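Local coordinates for lipoprotein (Leptospira interrogans serogroup Icterohaemorrhagiae serovar copenhageni, PDB 6OE6) that is of unknown function but, as a predicted lipoprotein, is probably held at a membrane by a lipid anchor and folds into two packed beta sheets, at residues A[109-114]-A[123-128]; A[14-19]-A[41-46]; A[70-75]-A[87-92]; A[49-54]-A[129-134]. All blocks are in the same frame, centred on the assembly; numbering follows the deposited sequence. Where two conformers were deposited one is given.

Contact 1: A[109-114]-A[123-128]; sequences KYLLKV and EVEFLV
Strands 109-114 and 123-128 form the two arms of a beta hairpin, held by two antiparallel hydrogen-bonded pairs, Tyr110 with Phe126 and Leu112 with Val124. The straightest backbone bond runs from Leu112 N to Val124 O, 2.9 Å long with 175° at the hydrogen and nearly along the C=O axis; Phe126 N instead reaches Tyr110 O from above the carbonyl plane. On the face carrying these four residues, Tyr110 leads the packing. Its CB sits over one face of the Phe126 ring, 3.6 Å from CZ, in a CH-pi contact. CG lies 3.9 Å from Phe126 CE1. CD2 touches both Phe126 CE1 and Val128 CG2, and CE2 leans on Val128 CG2 at 3.7 Å. The OH, at the tip, is hydrogen-bonded to Ser106 O. Phe126 takes the crowded first torsion (chi1 62°), which swings its ring beneath Tyr110 CB; the two ring planes are 22° apart but slid so far that they barely overlap. The same face meets the other sheet through Phe16, Trp18, Ile54 and Tyr56. On the opposite face Lys109 CG runs beside Leu127 CD2 at 3.5 Å, and Leu111 CD1 crosses Glu125 CG at 3.7 Å. Glu125 OE2 bonds to Tyr81 OH, while Lys109 makes a cation-pi contact with Phe77; Lys109 NZ and Glu125 OE2 remain 4.9 Å apart. The hairpin is thus two-faced: aliphatic and aromatic groups close the sandwich interior, while the other side mixes Leu111 and Leu127 with lysines and glutamates whose opposite charges probably attract only loosely.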
loop_
_atom_site.group_PDB
_atom_site.type_symbol
_atom_site.label_atom_id
_atom_site.label_comp_id
_atom_site.label_asym_id
_atom_site.label_seq_id
_atom_site.Cartn_x
_atom_site.Cartn_y
_atom_site.Cartn_z
ATOM N N LYS A 109 7.433 7.728 3.791
ATOM C CA LYS A 109 6.017 7.594 4.089
ATOM C C LYS A 109 5.257 7.647 2.774
ATOM O O LYS A 109 5.526 8.520 1.944
ATOM C CB LYS A 109 5.572 8.721 5.040
ATOM C CG LYS A 109 4.154 8.534 5.594
ATOM C CD LYS A 109 3.896 9.501 6.782
ATOM C CE LYS A 109 3.760 10.944 6.322
ATOM N NZ LYS A 109 3.455 11.902 7.448
ATOM N N TYR A 110 4.307 6.726 2.596
ATOM C CA TYR A 110 3.610 6.540 1.327
ATOM C C TYR A 110 2.110 6.502 1.534
ATOM O O TYR A 110 1.617 6.104 2.596
ATOM C CB TYR A 110 4.024 5.211 0.626
ATOM C CG TYR A 110 5.487 5.242 0.225
ATOM C CD1 TYR A 110 5.849 5.727 -1.036
ATOM C CD2 TYR A 110 6.490 4.855 1.120
ATOM C CE1 TYR A 110 7.167 5.814 -1.413
ATOM C CE2 TYR A 110 7.825 4.920 0.743
ATOM C CZ TYR A 110 8.143 5.401 -0.539
ATOM O OH TYR A 110 9.451 5.493 -0.945
ATOM N N LEU A 111 1.394 6.904 0.477
ATOM C CA LEU A 111 -0.060 6.958 0.455
ATOM C C LEU A 111 -0.511 6.233 -0.800
ATOM O O LEU A 111 -0.169 6.644 -1.920
ATOM C CB LEU A 111 -0.564 8.409 0.451
ATOM C CG LEU A 111 -2.080 8.633 0.363
ATOM C CD1 LEU A 111 -2.765 8.035 1.596
ATOM C CD2 LEU A 111 -2.397 10.126 0.203
ATOM N N LEU A 112 -1.290 5.180 -0.612
ATOM C CA LEU A 112 -1.816 4.374 -1.720
ATOM C C LEU A 112 -3.294 4.712 -1.840
ATOM O O LEU A 112 -4.025 4.618 -0.853
ATOM C CB LEU A 112 -1.624 2.886 -1.423
ATOM C CG LEU A 112 -2.305 1.856 -2.331
ATOM C CD1 LEU A 112 -1.821 2.006 -3.786
ATOM C CD2 LEU A 112 -1.967 0.464 -1.785
ATOM N N LYS A 113 -3.723 5.138 -3.028
ATOM C CA LYS A 113 -5.118 5.473 -3.277
ATOM C C LYS A 113 -5.695 4.489 -4.284
ATOM O O LYS A 113 -4.994 4.035 -5.187
ATOM C CB LYS A 113 -5.260 6.889 -3.839
ATOM C CG LYS A 113 -4.783 8.026 -2.897
ATOM C CD LYS A 113 -4.971 9.355 -3.570
ATOM C CE LYS A 113 -4.339 10.480 -2.758
ATOM N NZ LYS A 113 -4.720 11.782 -3.333
ATOM N N VAL A 114 -6.983 4.189 -4.130
ATOM C CA VAL A 114 -7.705 3.319 -5.057
ATOM C C VAL A 114 -8.815 4.144 -5.702
ATOM O O VAL A 114 -9.598 4.791 -5.000
ATOM C CB VAL A 114 -8.290 2.081 -4.353
ATOM C CG1 VAL A 114 -9.127 1.258 -5.378
ATOM C CG2 VAL A 114 -7.198 1.215 -3.700
ATOM N N GLU A 123 -8.098 4.821 0.612
ATOM C CA GLU A 123 -6.681 5.148 0.659
ATOM C C GLU A 123 -6.116 4.649 1.978
ATOM O O GLU A 123 -6.847 4.429 2.943
ATOM C CB GLU A 123 -6.445 6.658 0.493
ATOM C CG GLU A 123 -6.882 7.487 1.677
ATOM C CD GLU A 123 -6.886 8.972 1.362
ATOM O OE1 GLU A 123 -7.597 9.373 0.415
ATOM O OE2 GLU A 123 -6.175 9.728 2.048
ATOM N N VAL A 124 -4.799 4.479 2.006
ATOM C CA VAL A 124 -4.107 3.897 3.151
ATOM C C VAL A 124 -2.669 4.405 3.148
ATOM O O VAL A 124 -2.055 4.572 2.086
ATOM C CB VAL A 124 -4.163 2.351 3.108
ATOM C CG1 VAL A 124 -3.454 1.823 1.865
ATOM C CG2 VAL A 124 -3.572 1.742 4.398
ATOM N N GLU A 125 -2.142 4.681 4.336
ATOM C CA GLU A 125 -0.749 5.079 4.510
ATOM C C GLU A 125 0.106 3.924 5.034
ATOM O O GLU A 125 -0.357 3.095 5.824
ATOM C CB GLU A 125 -0.645 6.255 5.484
ATOM C CG GLU A 125 -1.313 7.521 4.990
ATOM C CD GLU A 125 -1.278 8.625 6.033
ATOM O OE1 GLU A 125 -2.002 8.520 7.050
ATOM O OE2 GLU A 125 -0.513 9.582 5.833
ATOM N N PHE A 126 1.379 3.911 4.634
ATOM C CA PHE A 126 2.352 3.004 5.240
ATOM C C PHE A 126 3.743 3.640 5.242
ATOM O O PHE A 126 4.028 4.556 4.475
ATOM C CB PHE A 126 2.364 1.627 4.538
ATOM C CG PHE A 126 2.755 1.652 3.076
ATOM C CD1 PHE A 126 4.096 1.618 2.714
ATOM C CD2 PHE A 126 1.786 1.655 2.051
ATOM C CE1 PHE A 126 4.472 1.613 1.348
ATOM C CE2 PHE A 126 2.156 1.614 0.694
ATOM C CZ PHE A 126 3.500 1.611 0.347
ATOM N N LEU A 127 4.595 3.182 6.166
ATOM C CA LEU A 127 5.988 3.612 6.250
ATOM C C LEU A 127 6.890 2.518 5.688
ATOM O O LEU A 127 6.595 1.331 5.863
ATOM C CB LEU A 127 6.404 3.872 7.700
ATOM C CG LEU A 127 5.699 4.989 8.439
ATOM C CD1 LEU A 127 6.288 5.093 9.848
ATOM C CD2 LEU A 127 5.876 6.277 7.682
ATOM N N VAL A 128 7.984 2.925 5.025
ATOM C CA VAL A 128 9.096 2.037 4.647
ATOM C C VAL A 128 10.319 2.480 5.434
ATOM O O VAL A 128 10.686 3.662 5.405
ATOM C CB VAL A 128 9.388 2.085 3.139
ATOM C CG1 VAL A 128 10.587 1.182 2.797
ATOM C CG2 VAL A 128 8.152 1.656 2.358
#

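Contact 2: A[14-19]-A[41-46]; sequences GEFGWV and ITRKNL
One antiparallel non-hydrogen-bonded pair, Gly17 with Ile41 (CA to CA 4.0 Å), joins the segments, and just beyond it Thr42 N donates to Phe16 O at 3.1 Å, in the carbonyl plane. Ile41 folds CD1 against the bare CA of Gly17 at 3.6 Å, while its CG2 crosses the carboxylate end of Glu15, whose OE1 is salt-bridged to Arg59. Trp18 carries the inner part. Its NE1 donates to Thr42 O at 2.9 Å, with the acceptor in the indole plane and the bond nearly along the C=O axis. Leu46 comes over one face of the indole, CD1 lying 3.5 Å from Trp18 CZ2. Thr42 OG1 accepts from Lys44 N in an ST turn. Farther out, Arg43 bends at chi3 (71°) so that NH2 reaches Gly14 O at 2.9 Å; the carbonyl lies close to the guanidinium plane, but the donor stands well above the carbonyl plane. A water accepts from Arg43 NE and donates weakly to the same oxygen. Phe16 CD2 lies over a guanidinium face, and NH1 is salt-bridged to Asp122. Side-chain donors therefore extend a short strand pairing: the indole binds the loop carbonyl of Thr42, the guanidinium that of Gly14 just before strand 15-21, and Asp122 probably stabilises the arginine's charge.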
loop_
_atom_site.group_PDB
_atom_site.type_symbol
_atom_site.label_atom_id
_atom_site.label_comp_id
_atom_site.label_asym_id
_atom_site.label_seq_id
_atom_site.Cartn_x
_atom_site.Cartn_y
_atom_site.Cartn_z
ATOM N N GLY A 14 -14.028 -0.772 1.940
ATOM C CA GLY A 14 -13.212 -1.878 1.487
ATOM C C GLY A 14 -12.126 -2.224 2.487
ATOM O O GLY A 14 -12.047 -1.670 3.583
ATOM N N GLU A 15 -11.257 -3.153 2.089
ATOM C CA GLU A 15 -10.208 -3.644 2.978
ATOM C C GLU A 15 -8.901 -3.790 2.223
ATOM O O GLU A 15 -8.895 -4.290 1.094
ATOM C CB GLU A 15 -10.553 -5.017 3.575
ATOM C CG GLU A 15 -11.635 -5.002 4.639
ATOM C CD GLU A 15 -11.937 -6.396 5.166
ATOM O OE1 GLU A 15 -11.785 -7.370 4.394
ATOM O OE2 GLU A 15 -12.318 -6.514 6.354
ATOM N N PHE A 16 -7.798 -3.398 2.870
ATOM C CA PHE A 16 -6.446 -3.661 2.369
ATOM C C PHE A 16 -5.827 -4.842 3.112
ATOM O O PHE A 16 -6.010 -4.992 4.326
ATOM C CB PHE A 16 -5.534 -2.444 2.537
ATOM C CG PHE A 16 -5.882 -1.284 1.647
ATOM C CD1 PHE A 16 -5.365 -1.210 0.364
ATOM C CD2 PHE A 16 -6.695 -0.253 2.110
ATOM C CE1 PHE A 16 -5.664 -0.135 -0.481
ATOM C CE2 PHE A 16 -7.000 0.832 1.304
ATOM C CZ PHE A 16 -6.491 0.891 -0.017
ATOM N N GLY A 17 -5.093 -5.683 2.372
ATOM C CA GLY A 17 -4.333 -6.759 2.968
ATOM C C GLY A 17 -2.923 -6.747 2.411
ATOM O O GLY A 17 -2.679 -6.239 1.322
ATOM N N TRP A 18 -1.990 -7.325 3.176
ATOM C CA TRP A 18 -0.574 -7.200 2.856
ATOM C C TRP A 18 0.168 -8.496 3.120
ATOM O O TRP A 18 -0.184 -9.261 4.022
ATOM C CB TRP A 18 0.092 -6.077 3.674
ATOM C CG TRP A 18 -0.753 -4.836 3.722
ATOM C CD1 TRP A 18 -1.830 -4.601 4.539
ATOM C CD2 TRP A 18 -0.607 -3.674 2.905
ATOM N NE1 TRP A 18 -2.355 -3.360 4.281
ATOM C CE2 TRP A 18 -1.617 -2.768 3.283
ATOM C CE3 TRP A 18 0.284 -3.309 1.893
ATOM C CZ2 TRP A 18 -1.766 -1.520 2.676
ATOM C CZ3 TRP A 18 0.139 -2.065 1.298
ATOM C CH2 TRP A 18 -0.877 -1.187 1.691
ATOM N N VAL A 19 1.224 -8.721 2.340
ATOM C CA VAL A 19 2.202 -9.765 2.648
ATOM C C VAL A 19 3.553 -9.279 2.147
ATOM O O VAL A 19 3.631 -8.573 1.139
ATOM C CB VAL A 19 1.814 -11.139 2.046
ATOM C CG1 VAL A 19 1.730 -11.082 0.521
ATOM C CG2 VAL A 19 2.806 -12.200 2.470
ATOM N N ILE A 41 -5.015 -8.649 6.799
ATOM C CA ILE A 41 -5.967 -7.565 6.574
ATOM C C ILE A 41 -5.809 -6.524 7.677
ATOM O O ILE A 41 -6.137 -6.785 8.837
ATOM C CB ILE A 41 -7.409 -8.085 6.528
ATOM C CG1 ILE A 41 -7.575 -9.160 5.444
ATOM C CG2 ILE A 41 -8.376 -6.930 6.312
ATOM C CD1 ILE A 41 -7.172 -8.705 4.048
ATOM N N THR A 42 -5.338 -5.335 7.312
ATOM C CA THR A 42 -5.261 -4.220 8.250
ATOM C C THR A 42 -4.863 -2.959 7.499
ATOM O O THR A 42 -4.236 -3.013 6.437
ATOM C CB THR A 42 -4.268 -4.482 9.385
ATOM O OG1 THR A 42 -4.187 -3.316 10.206
ATOM C CG2 THR A 42 -2.888 -4.800 8.828
ATOM N N ARG A 43 -5.231 -1.814 8.076
ATOM C CA ARG A 43 -4.871 -0.526 7.502
ATOM C C ARG A 43 -4.257 0.396 8.545
ATOM O O ARG A 43 -4.206 1.609 8.331
ATOM C CB ARG A 43 -6.090 0.138 6.845
ATOM C CG ARG A 43 -7.250 0.367 7.803
ATOM C CD ARG A 43 -8.358 1.237 7.208
ATOM N NE ARG A 43 -9.117 0.557 6.158
ATOM C CZ ARG A 43 -9.364 1.065 4.954
ATOM N NH1 ARG A 43 -8.918 2.274 4.630
ATOM N NH2 ARG A 43 -10.072 0.366 4.072
ATOM N N LYS A 44 -3.819 -0.145 9.685
ATOM C CA LYS A 44 -3.321 0.664 10.791
ATOM C C LYS A 44 -1.867 0.330 11.099
ATOM O O LYS A 44 -1.468 -0.843 11.085
ATOM C CB LYS A 44 -4.183 0.469 12.063
ATOM N N ASN A 45 -1.084 1.377 11.388
ATOM C CA ASN A 45 0.288 1.246 11.878
ATOM C C ASN A 45 1.136 0.377 10.949
ATOM O O ASN A 45 1.883 -0.494 11.391
ATOM C CB ASN A 45 0.317 0.689 13.309
ATOM C CG ASN A 45 -0.495 1.532 14.291
ATOM O OD1 ASN A 45 -1.370 1.016 14.992
ATOM N ND2 ASN A 45 -0.204 2.826 14.348
ATOM N N LEU A 46 1.022 0.609 9.646
ATOM C CA LEU A 46 1.749 -0.216 8.694
ATOM C C LEU A 46 3.188 0.280 8.570
ATOM O O LEU A 46 3.432 1.438 8.176
ATOM C CB LEU A 46 1.039 -0.209 7.348
ATOM C CG LEU A 46 -0.389 -0.753 7.314
ATOM C CD1 LEU A 46 -0.968 -0.513 5.922
ATOM C CD2 LEU A 46 -0.390 -2.251 7.632
HETATM O O HOH W 1 -11.330 -1.646 6.815
#

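Contact 3: A[70-75]-A[87-92]; sequences TYVSLS and LRKRPN. With FMT (formic acid), chain D.
Tyr71 and Arg88 face each other across a non-hydrogen-bonded pair of the antiparallel hairpin 70-77/81-89, and their side chains cross obliquely with ring and guanidinium planes only 10° apart. Arg88 leaves the strand with CG anti to its backbone N and stays extended to NE. Its CB touches Tyr71 CE1 at 3.7 Å and CG passes over one ring face near the rim, so the aliphatic stem, more than the charged end, covers the tyrosine. Extension also carries NE to a water, 3.1 Å away, which accepts from Thr70 N as well and donates to Lys89 O. On the other face Val72, Leu87 and Lys89 come together. Lys89 bends at chi2 (-61°) and chi3 (-77°), laying CG obliquely across Val72 CG1 at 4.0 Å before NZ turns to O2 of a formic acid molecule, 3.1 Å away, and to Glu99 O. Leu87 CD2 packs on the formic acid carbon at 3.6 Å, and Tyr56 OH and Ser101 N complete the site; Ile98 touches both Val72 and Lys89. Val72 and Leu87 are locked by paired backbone bonds, Leu87 N to Val72 O being 2.9 Å long. At the end of the pairing Thr70 and Pro91 meet tip to tip, OG1 lying 3.4 Å from CG. A lysine ammonium bonded to a carbonyl and a small acid beside apolar branches is consistent with a small pocket of mixed lining between the sheets. The formic acid probably comes from the crystallisation liquor, suggesting only that a small carboxylic acid or, if ionised, its anion can be held.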
loop_
_atom_site.group_PDB
_atom_site.type_symbol
_atom_site.label_atom_id
_atom_site.label_comp_id
_atom_site.label_asym_id
_atom_site.label_seq_id
_atom_site.Cartn_x
_atom_site.Cartn_y
_atom_site.Cartn_z
ATOM N N THR A 70 -10.386 1.127 -13.254
ATOM C CA THR A 70 -9.830 1.107 -11.909
ATOM C C THR A 70 -8.365 1.521 -11.962
ATOM O O THR A 70 -7.627 1.115 -12.865
ATOM C CB THR A 70 -9.967 -0.288 -11.284
ATOM O OG1 THR A 70 -11.322 -0.723 -11.402
ATOM C CG2 THR A 70 -9.615 -0.264 -9.822
ATOM N N TYR A 71 -7.950 2.352 -11.008
ATOM C CA TYR A 71 -6.564 2.782 -10.922
ATOM C C TYR A 71 -6.119 2.735 -9.469
ATOM O O TYR A 71 -6.928 2.849 -8.546
ATOM C CB TYR A 71 -6.347 4.211 -11.438
ATOM C CG TYR A 71 -6.512 4.377 -12.937
ATOM C CD1 TYR A 71 -5.408 4.352 -13.784
ATOM C CD2 TYR A 71 -7.762 4.570 -13.495
ATOM C CE1 TYR A 71 -5.548 4.510 -15.150
ATOM C CE2 TYR A 71 -7.917 4.726 -14.857
ATOM C CZ TYR A 71 -6.804 4.693 -15.681
ATOM O OH TYR A 71 -6.946 4.847 -17.039
ATOM N N VAL A 72 -4.810 2.581 -9.277
ATOM C CA VAL A 72 -4.183 2.948 -8.015
ATOM C C VAL A 72 -3.185 4.054 -8.299
ATOM O O VAL A 72 -2.680 4.193 -9.419
ATOM C CB VAL A 72 -3.480 1.765 -7.328
ATOM C CG1 VAL A 72 -4.524 0.703 -6.952
ATOM C CG2 VAL A 72 -2.392 1.180 -8.251
ATOM N N SER A 73 -2.891 4.836 -7.257
ATOM C CA SER A 73 -1.746 5.731 -7.287
ATOM C C SER A 73 -0.976 5.564 -5.991
ATOM O O SER A 73 -1.530 5.218 -4.943
ATOM C CB SER A 73 -2.161 7.188 -7.491
ATOM O OG SER A 73 -2.686 7.735 -6.306
ATOM N N LEU A 74 0.325 5.763 -6.081
ATOM C CA LEU A 74 1.157 5.815 -4.901
ATOM C C LEU A 74 1.793 7.189 -4.837
ATOM O O LEU A 74 2.235 7.728 -5.857
ATOM C CB LEU A 74 2.222 4.713 -4.961
ATOM C CG LEU A 74 2.972 4.470 -3.650
ATOM C CD1 LEU A 74 2.038 3.865 -2.583
ATOM C CD2 LEU A 74 4.107 3.455 -3.935
ATOM N N SER A 75 1.799 7.771 -3.649
ATOM C CA SER A 75 2.397 9.071 -3.413
ATOM C C SER A 75 3.456 8.937 -2.332
ATOM O O SER A 75 3.282 8.175 -1.383
ATOM C CB SER A 75 1.342 10.094 -2.948
ATOM O OG SER A 75 0.321 10.274 -3.928
ATOM N N LEU A 87 -1.432 3.572 -11.910
ATOM C CA LEU A 87 -1.390 2.309 -12.632
ATOM C C LEU A 87 -2.809 1.793 -12.791
ATOM O O LEU A 87 -3.544 1.681 -11.802
ATOM C CB LEU A 87 -0.535 1.293 -11.874
ATOM C CG LEU A 87 0.053 0.109 -12.622
ATOM C CD1 LEU A 87 1.129 0.591 -13.589
ATOM C CD2 LEU A 87 0.631 -0.855 -11.602
ATOM N N ARG A 88 -3.185 1.498 -14.034
ATOM C CA ARG A 88 -4.482 0.899 -14.319
ATOM C C ARG A 88 -4.517 -0.531 -13.780
ATOM O O ARG A 88 -3.591 -1.314 -14.017
ATOM C CB ARG A 88 -4.732 0.916 -15.831
ATOM C CG ARG A 88 -6.153 0.577 -16.215
ATOM C CD ARG A 88 -6.380 0.788 -17.705
ATOM N NE ARG A 88 -7.796 0.770 -18.049
ATOM C CZ ARG A 88 -8.264 0.948 -19.280
ATOM N NH1 ARG A 88 -7.424 1.159 -20.286
ATOM N NH2 ARG A 88 -9.571 0.916 -19.508
ATOM N N LYS A 89 -5.599 -0.885 -13.095
ATOM C CA LYS A 89 -5.754 -2.215 -12.522
ATOM C C LYS A 89 -7.002 -2.879 -13.076
ATOM O O LYS A 89 -8.017 -2.221 -13.327
ATOM C CB LYS A 89 -5.870 -2.174 -10.998
ATOM C CG LYS A 89 -4.723 -1.448 -10.275
ATOM C CD LYS A 89 -3.380 -2.117 -10.547
ATOM C CE LYS A 89 -3.178 -3.381 -9.766
ATOM N NZ LYS A 89 -1.760 -3.881 -9.846
ATOM N N ARG A 90 -6.923 -4.190 -13.238
ATOM C CA ARG A 90 -8.063 -4.949 -13.734
ATOM C C ARG A 90 -8.639 -5.779 -12.596
ATOM O O ARG A 90 -7.975 -6.712 -12.120
ATOM C CB ARG A 90 -7.650 -5.840 -14.907
ATOM C CG ARG A 90 -8.835 -6.450 -15.631
ATOM C CD ARG A 90 -8.428 -7.592 -16.543
ATOM N NE ARG A 90 -7.436 -7.190 -17.535
ATOM C CZ ARG A 90 -7.724 -6.565 -18.673
ATOM N NH1 ARG A 90 -8.980 -6.253 -18.963
ATOM N NH2 ARG A 90 -6.755 -6.248 -19.521
ATOM N N PRO A 91 -9.843 -5.482 -12.121
ATOM C CA PRO A 91 -10.386 -6.224 -10.978
ATOM C C PRO A 91 -10.695 -7.669 -11.332
ATOM O O PRO A 91 -11.043 -7.995 -12.470
ATOM C CB PRO A 91 -11.669 -5.461 -10.638
ATOM C CG PRO A 91 -11.499 -4.105 -11.250
ATOM C CD PRO A 91 -10.685 -4.330 -12.486
ATOM N N ASN A 92 -10.529 -8.545 -10.345
ATOM C CA ASN A 92 -11.052 -9.904 -10.430
ATOM C C ASN A 92 -12.499 -9.843 -9.967
ATOM O O ASN A 92 -12.748 -9.541 -8.790
ATOM C CB ASN A 92 -10.240 -10.850 -9.555
ATOM C CG ASN A 92 -10.736 -12.299 -9.611
ATOM O OD1 ASN A 92 -11.931 -12.557 -9.604
ATOM N ND2 ASN A 92 -9.800 -13.248 -9.631
HETATM C C FMT D . 0.964 -1.934 -8.201
HETATM O O1 FMT D . 1.524 -2.946 -8.598
HETATM O O2 FMT D . -0.234 -1.920 -7.921
HETATM O O HOH W 2 -9.059 -0.558 -15.494
#

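Contact 4: A[49-54]-A[129-134]; sequences PDDKTI and RSTRTP
Where strand 119-129 ends, it lies parallel to the short edge strand 47-49, and the close side of this contact is the pair Pro49 and Arg129, with CA atoms 5.0 Å apart. Pro49 CA makes a bent CA-H...O contact with Arg129 O, 3.5 Å away. Beside it the methyl of Thr131 wedges between residues of the other segment: CG2 lies 3.6 Å from Pro49 CB and 3.5 Å from Asp51 OD2, so one branch touches the proline ring and a carboxylate. Asp50 and Asp51 both adopt the crowded first torsion, and each turns its carboxylate toward Thr131. Below this layer Asp50 touches Val128, and Pro49 rests on Leu20.

The outer side is much looser. Thr131 OG1 reaches Asp50 OD1 only through a weak hydrogen bond of 3.4 Å. Ser130 OG stays 4.0 Å from Asp50 OD2, too far to bond. Thr131 and Arg132 are poorly ordered, and the Arg132 side chain is not modelled beyond CB. Two features shape the departing chain: an inverse gamma turn centred on Thr131, and Arg129, which grips Thr133 O end-on, NH1 at 2.9 Å and NH2 at 2.7 Å, the acceptor oxygen lying in the guanidinium plane. NH2 is also salt-bridged to Glu147, while Tyr135 and Ile146 pack on the arginine, which thereby ties the C-terminal tail back to the strand end. The arrangement is that of a parallel edge pairing in a mixed sheet, ending at the surface in an inverse gamma turn where the chain leaves the sandwich.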
loop_
_atom_site.group_PDB
_atom_site.type_symbol
_atom_site.label_atom_id
_atom_site.label_comp_id
_atom_site.label_asym_id
_atom_site.label_seq_id
_atom_site.Cartn_x
_atom_site.Cartn_y
_atom_site.Cartn_z
ATOM N N PRO A 49 9.711 -3.030 5.955
ATOM C CA PRO A 49 11.146 -2.856 5.732
ATOM C C PRO A 49 11.415 -2.527 4.271
ATOM O O PRO A 49 10.553 -2.686 3.416
ATOM C CB PRO A 49 11.711 -4.234 6.097
ATOM C CG PRO A 49 10.617 -5.165 5.634
ATOM C CD PRO A 49 9.314 -4.448 5.953
ATOM N N ASP A 50 12.648 -2.094 3.998
ATOM C CA ASP A 50 13.042 -1.714 2.642
ATOM C C ASP A 50 13.667 -2.864 1.861
ATOM O O ASP A 50 14.174 -2.649 0.751
ATOM C CB ASP A 50 14.011 -0.524 2.682
ATOM C CG ASP A 50 15.419 -0.901 3.155
ATOM O OD1 ASP A 50 15.631 -1.964 3.783
ATOM O OD2 ASP A 50 16.339 -0.105 2.886
ATOM N N ASP A 51 13.663 -4.077 2.412
ATOM C CA ASP A 51 14.340 -5.182 1.749
ATOM C C ASP A 51 13.404 -6.342 1.423
ATOM O O ASP A 51 13.878 -7.454 1.137
ATOM C CB ASP A 51 15.529 -5.653 2.592
ATOM C CG ASP A 51 15.123 -6.220 3.937
ATOM O OD1 ASP A 51 13.938 -6.170 4.305
ATOM O OD2 ASP A 51 16.022 -6.746 4.638
ATOM N N LYS A 52 12.097 -6.102 1.478
ATOM C CA LYS A 52 11.092 -7.075 1.080
ATOM C C LYS A 52 10.119 -6.416 0.116
ATOM O O LYS A 52 9.825 -5.221 0.223
ATOM C CB LYS A 52 10.305 -7.624 2.280
ATOM C CG LYS A 52 11.157 -8.327 3.333
ATOM C CD LYS A 52 11.742 -9.626 2.821
ATOM C CE LYS A 52 12.488 -10.360 3.933
ATOM N NZ LYS A 52 13.118 -11.632 3.472
ATOM N N THR A 53 9.623 -7.203 -0.829
ATOM C CA THR A 53 8.636 -6.667 -1.759
ATOM C C THR A 53 7.291 -6.590 -1.044
ATOM O O THR A 53 6.862 -7.552 -0.403
ATOM C CB THR A 53 8.594 -7.527 -3.028
ATOM O OG1 THR A 53 9.826 -7.344 -3.746
ATOM C CG2 THR A 53 7.443 -7.111 -3.952
ATOM N N ILE A 54 6.661 -5.416 -1.093
ATOM C CA ILE A 54 5.425 -5.145 -0.360
ATOM C C ILE A 54 4.272 -5.492 -1.289
ATOM O O ILE A 54 4.062 -4.800 -2.285
ATOM C CB ILE A 54 5.344 -3.683 0.076
ATOM C CG1 ILE A 54 6.534 -3.309 1.007
ATOM C CG2 ILE A 54 3.937 -3.385 0.718
ATOM C CD1 ILE A 54 6.814 -1.779 1.125
ATOM N N ARG A 129 10.959 1.548 6.145
ATOM C CA ARG A 129 12.103 1.910 6.967
ATOM C C ARG A 129 13.345 1.113 6.595
ATOM O O ARG A 129 13.255 -0.031 6.142
ATOM C CB ARG A 129 11.800 1.701 8.445
ATOM C CG ARG A 129 10.721 2.634 8.929
ATOM C CD ARG A 129 10.578 2.555 10.419
ATOM N NE ARG A 129 11.761 3.036 11.132
ATOM C CZ ARG A 129 12.612 2.253 11.789
ATOM N NH1 ARG A 129 12.426 0.939 11.824
ATOM N NH2 ARG A 129 13.648 2.787 12.422
ATOM N N SER A 130 14.504 1.739 6.782
ATOM C CA SER A 130 15.769 1.032 6.645
ATOM C C SER A 130 15.863 -0.063 7.696
ATOM O O SER A 130 15.592 0.170 8.878
ATOM C CB SER A 130 16.946 1.995 6.796
ATOM O OG SER A 130 17.223 2.665 5.581
ATOM N N THR A 131 16.252 -1.259 7.262
ATOM C CA THR A 131 16.407 -2.393 8.162
ATOM C C THR A 131 17.564 -2.167 9.131
ATOM O O THR A 131 18.605 -2.827 9.031
ATOM C CB THR A 131 16.608 -3.684 7.357
ATOM O OG1 THR A 131 17.430 -3.422 6.213
ATOM C CG2 THR A 131 15.269 -4.220 6.882
ATOM N N ARG A 132 17.381 -1.236 10.075
ATOM C CA ARG A 132 18.397 -0.886 11.063
ATOM C C ARG A 132 17.808 0.009 12.153
ATOM O O ARG A 132 17.675 1.222 11.952
ATOM C CB ARG A 132 19.585 -0.188 10.391
ATOM N N THR A 133 17.450 -0.600 13.309
ATOM C CA THR A 133 16.874 -0.043 14.543
ATOM C C THR A 133 15.350 0.011 14.467
ATOM O O THR A 133 14.791 0.586 13.523
ATOM C CB THR A 133 17.425 1.352 14.868
ATOM O OG1 THR A 133 18.851 1.291 14.988
ATOM C CG2 THR A 133 16.831 1.876 16.179
ATOM N N PRO A 134 14.646 -0.561 15.446
ATOM C CA PRO A 134 13.184 -0.657 15.347
ATOM C C PRO A 134 12.474 0.675 15.561
ATOM O O PRO A 134 12.977 1.587 16.226
ATOM C CB PRO A 134 12.819 -1.659 16.450
ATOM C CG PRO A 134 13.952 -1.590 17.421
ATOM C CD PRO A 134 15.178 -1.309 16.600
#

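Contact 1 is the hub. Strand 108-116 pairs with strand 70-77 of contact 3, Leu111 O lying 2.9 Å from Ser75 N, while Leu127 N sits 2.9 Å from Leu46 O of contact 2. Contact 4 continues the far end of strand 119-129, with Val128 CG2 3.9 Å from Ile54 CD1. Trp18 CE3 meets Ile54 CG2 at 3.8 Å, linking contacts 2 and 4 through the facing sheet. Contacts 3 and 4 lie on opposite sides of the chain's centre, their own centres about 24 Å apart. The side chain of Leu112 comes within about 6 Å of the formic acid, and Leu87 within about 6 Å of a sodium ion; Leu79 and Asn82 belong to a sodium site.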